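Local coordinates for phenazine biosynthesis protein, PhzF family (Bacillus anthracis, PDB 3EDN) that belongs to the phenazine biosynthesis PhzF family with a diaminopimelate epimerase-like fold and is probably an isomerase-like enzyme whose substrate is not established, at residues Gln123-Lys129 with Thr160-Thr164. Residue numbers count along the deposited sequence, not the author numbering.
Sequences QTAPQFK and TGNWT. With SO4 (sulfate ion), chain F.
Thr124-Pro126 are polyproline-II-like (phi -54 to -73°, psi 138 to 146°); beta values (phi -126 to -135°) begin at Gln127 in strand 127-130. Thr160-Asn162 turn the chain from strand 156-159 into antiparallel strand 163-168. The closest CA pair is Pro126 and Thr160, 4.7 Å apart. Thr160 (p rotamer) is held twice: its OG1 donates to Gln123 OE1 at 2.7 Å, and its O accepts from Thr124 N at 3.1 Å (N-H...O 138°). Thr160 O accepts a second hydrogen bond, 3.0 Å, from a water that bridges to Thr124 OG1 by another of 3.0 Å. Gln123 NE2 donates to Gly230 O, satisfying both amide ends. Thr160 CA approaches Thr124 O at 3.4 Å (CH...O), and Thr160 CG2 meets Pro126 CB at 3.9 Å. At Gly161 (phi 146°, psi -35°), whose N donates to Ser159 OG, a CB would clash with the preceding carbonyl. In this diaminopimelate epimerase-like fold, strand 156-159 lies between 127-130 and 163-168; the Trp163 conformer (chi1 m, chi2 103°) carries the ring past Tyr157, its CH2 3.6 Å from Gln127 CB and 3.9 Å from Lys129 CE. Trp163 N donates to O3 of a sulfate, probably from the crystallisation liquor, at 2.8 Å (158°).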
loop_
_atom_site.group_PDB
_atom_site.type_symbol
_atom_site.label_atom_id
_atom_site.label_comp_id
_atom_site.label_asym_id
_atom_site.label_seq_id
_atom_site.Cartn_x
_atom_site.Cartn_y
_atom_site.Cartn_z
ATOM N N GLN A 123 17.997 1.594 -20.141
ATOM C CA GLN A 123 16.704 1.389 -20.787
ATOM C C GLN A 123 16.689 0.029 -21.478
ATOM O O GLN A 123 17.695 -0.662 -21.521
ATOM C CB GLN A 123 16.428 2.508 -21.785
ATOM C CG GLN A 123 16.199 3.845 -21.066
ATOM C CD GLN A 123 15.761 4.949 -21.997
ATOM O OE1 GLN A 123 15.941 4.849 -23.206
ATOM N NE2 GLN A 123 15.220 6.033 -21.426
ATOM N N THR A 124 15.531 -0.349 -21.997
ATOM C CA THR A 124 15.397 -1.601 -22.733
ATOM C C THR A 124 16.074 -1.469 -24.098
ATOM O O THR A 124 16.078 -0.388 -24.699
ATOM C CB THR A 124 13.909 -1.972 -22.894
ATOM O OG1 THR A 124 13.287 -1.987 -21.602
ATOM C CG2 THR A 124 13.759 -3.341 -23.529
ATOM N N ALA A 125 16.662 -2.562 -24.585
ATOM C CA ALA A 125 17.352 -2.538 -25.866
ATOM C C ALA A 125 16.450 -2.016 -26.978
ATOM O O ALA A 125 15.269 -2.356 -27.033
ATOM C CB ALA A 125 17.888 -3.927 -26.226
ATOM N N PRO A 126 16.994 -1.162 -27.859
ATOM C CA PRO A 126 16.115 -0.527 -28.852
ATOM C C PRO A 126 15.519 -1.448 -29.922
ATOM O O PRO A 126 16.172 -2.403 -30.383
ATOM C CB PRO A 126 17.024 0.528 -29.502
ATOM C CG PRO A 126 18.409 0.046 -29.248
ATOM C CD PRO A 126 18.396 -0.725 -27.980
ATOM N N GLN A 127 14.287 -1.129 -30.305
ATOM C CA GLN A 127 13.594 -1.753 -31.425
ATOM C C GLN A 127 13.128 -0.657 -32.368
ATOM O O GLN A 127 12.626 0.380 -31.927
ATOM C CB GLN A 127 12.360 -2.500 -30.933
ATOM C CG GLN A 127 12.638 -3.574 -29.917
ATOM C CD GLN A 127 11.344 -4.154 -29.410
ATOM O OE1 GLN A 127 10.676 -4.896 -30.124
ATOM N NE2 GLN A 127 10.949 -3.775 -28.195
ATOM N N PHE A 128 13.275 -0.898 -33.670
ATOM C CA PHE A 128 12.747 -0.004 -34.700
ATOM C C PHE A 128 11.857 -0.751 -35.691
ATOM O O PHE A 128 12.094 -1.928 -35.979
ATOM C CB PHE A 128 13.895 0.627 -35.487
ATOM C CG PHE A 128 14.747 1.579 -34.686
ATOM C CD1 PHE A 128 14.296 2.853 -34.373
ATOM C CD2 PHE A 128 16.012 1.200 -34.275
ATOM C CE1 PHE A 128 15.080 3.731 -33.631
ATOM C CE2 PHE A 128 16.818 2.066 -33.537
ATOM C CZ PHE A 128 16.351 3.336 -33.209
ATOM N N LYS A 129 10.863 -0.046 -36.232
ATOM C CA LYS A 129 10.066 -0.526 -37.371
ATOM C C LYS A 129 9.927 0.626 -38.362
ATOM O O LYS A 129 9.744 1.765 -37.946
ATOM C CB LYS A 129 8.674 -0.936 -36.899
ATOM C CG LYS A 129 8.664 -1.963 -35.790
ATOM C CD LYS A 129 7.232 -2.311 -35.357
ATOM C CE LYS A 129 7.202 -3.499 -34.395
ATOM N NZ LYS A 129 7.473 -4.804 -35.094
ATOM N N THR A 160 12.622 2.173 -26.638
ATOM C CA THR A 160 13.537 1.646 -25.616
ATOM C C THR A 160 12.734 1.371 -24.334
ATOM O O THR A 160 13.264 1.448 -23.219
ATOM C CB THR A 160 14.705 2.606 -25.332
ATOM O OG1 THR A 160 14.178 3.908 -25.013
ATOM C CG2 THR A 160 15.658 2.676 -26.536
ATOM N N GLY A 161 11.460 1.038 -24.515
ATOM C CA GLY A 161 10.530 0.837 -23.398
ATOM C C GLY A 161 9.118 1.277 -23.753
ATOM O O GLY A 161 8.147 0.664 -23.315
ATOM N N ASN A 162 9.008 2.335 -24.556
ATOM C CA ASN A 162 7.712 2.814 -25.053
ATOM C C ASN A 162 7.834 3.207 -26.513
ATOM O O ASN A 162 8.866 3.728 -26.923
ATOM C CB ASN A 162 7.260 4.014 -24.222
ATOM C CG ASN A 162 7.007 3.637 -22.773
ATOM O OD1 ASN A 162 5.919 3.178 -22.425
ATOM N ND2 ASN A 162 8.018 3.789 -21.937
ATOM N N TRP A 163 6.787 2.971 -27.300
ATOM C CA TRP A 163 6.848 3.241 -28.732
ATOM C C TRP A 163 6.556 4.696 -29.064
ATOM O O TRP A 163 5.514 5.240 -28.669
ATOM C CB TRP A 163 5.873 2.340 -29.506
ATOM C CG TRP A 163 6.338 0.913 -29.646
ATOM C CD1 TRP A 163 5.894 -0.175 -28.943
ATOM C CD2 TRP A 163 7.349 0.427 -30.543
ATOM N NE1 TRP A 163 6.574 -1.303 -29.336
ATOM C CE2 TRP A 163 7.460 -0.966 -30.329
ATOM C CE3 TRP A 163 8.169 1.036 -31.510
ATOM C CZ2 TRP A 163 8.361 -1.757 -31.035
ATOM C CZ3 TRP A 163 9.062 0.246 -32.220
ATOM C CH2 TRP A 163 9.149 -1.139 -31.977
ATOM N N THR A 164 7.476 5.312 -29.806
ATOM C CA THR A 164 7.281 6.666 -30.340
ATOM C C THR A 164 7.663 6.668 -31.830
ATOM O O THR A 164 8.345 5.760 -32.288
ATOM C CB THR A 164 8.104 7.706 -29.534
ATOM O OG1 THR A 164 7.596 9.018 -29.776
ATOM C CG2 THR A 164 9.599 7.633 -29.880
HETATM S S SO4 F . 3.786 1.831 -25.174
HETATM O O1 SO4 F . 3.621 0.876 -24.078
HETATM O O2 SO4 F . 4.117 3.140 -24.632
HETATM O O3 SO4 F . 4.782 1.350 -26.104
HETATM O O4 SO4 F . 2.538 1.948 -25.916
HETATM O O HOH W 1 13.245 0.736 -20.254
#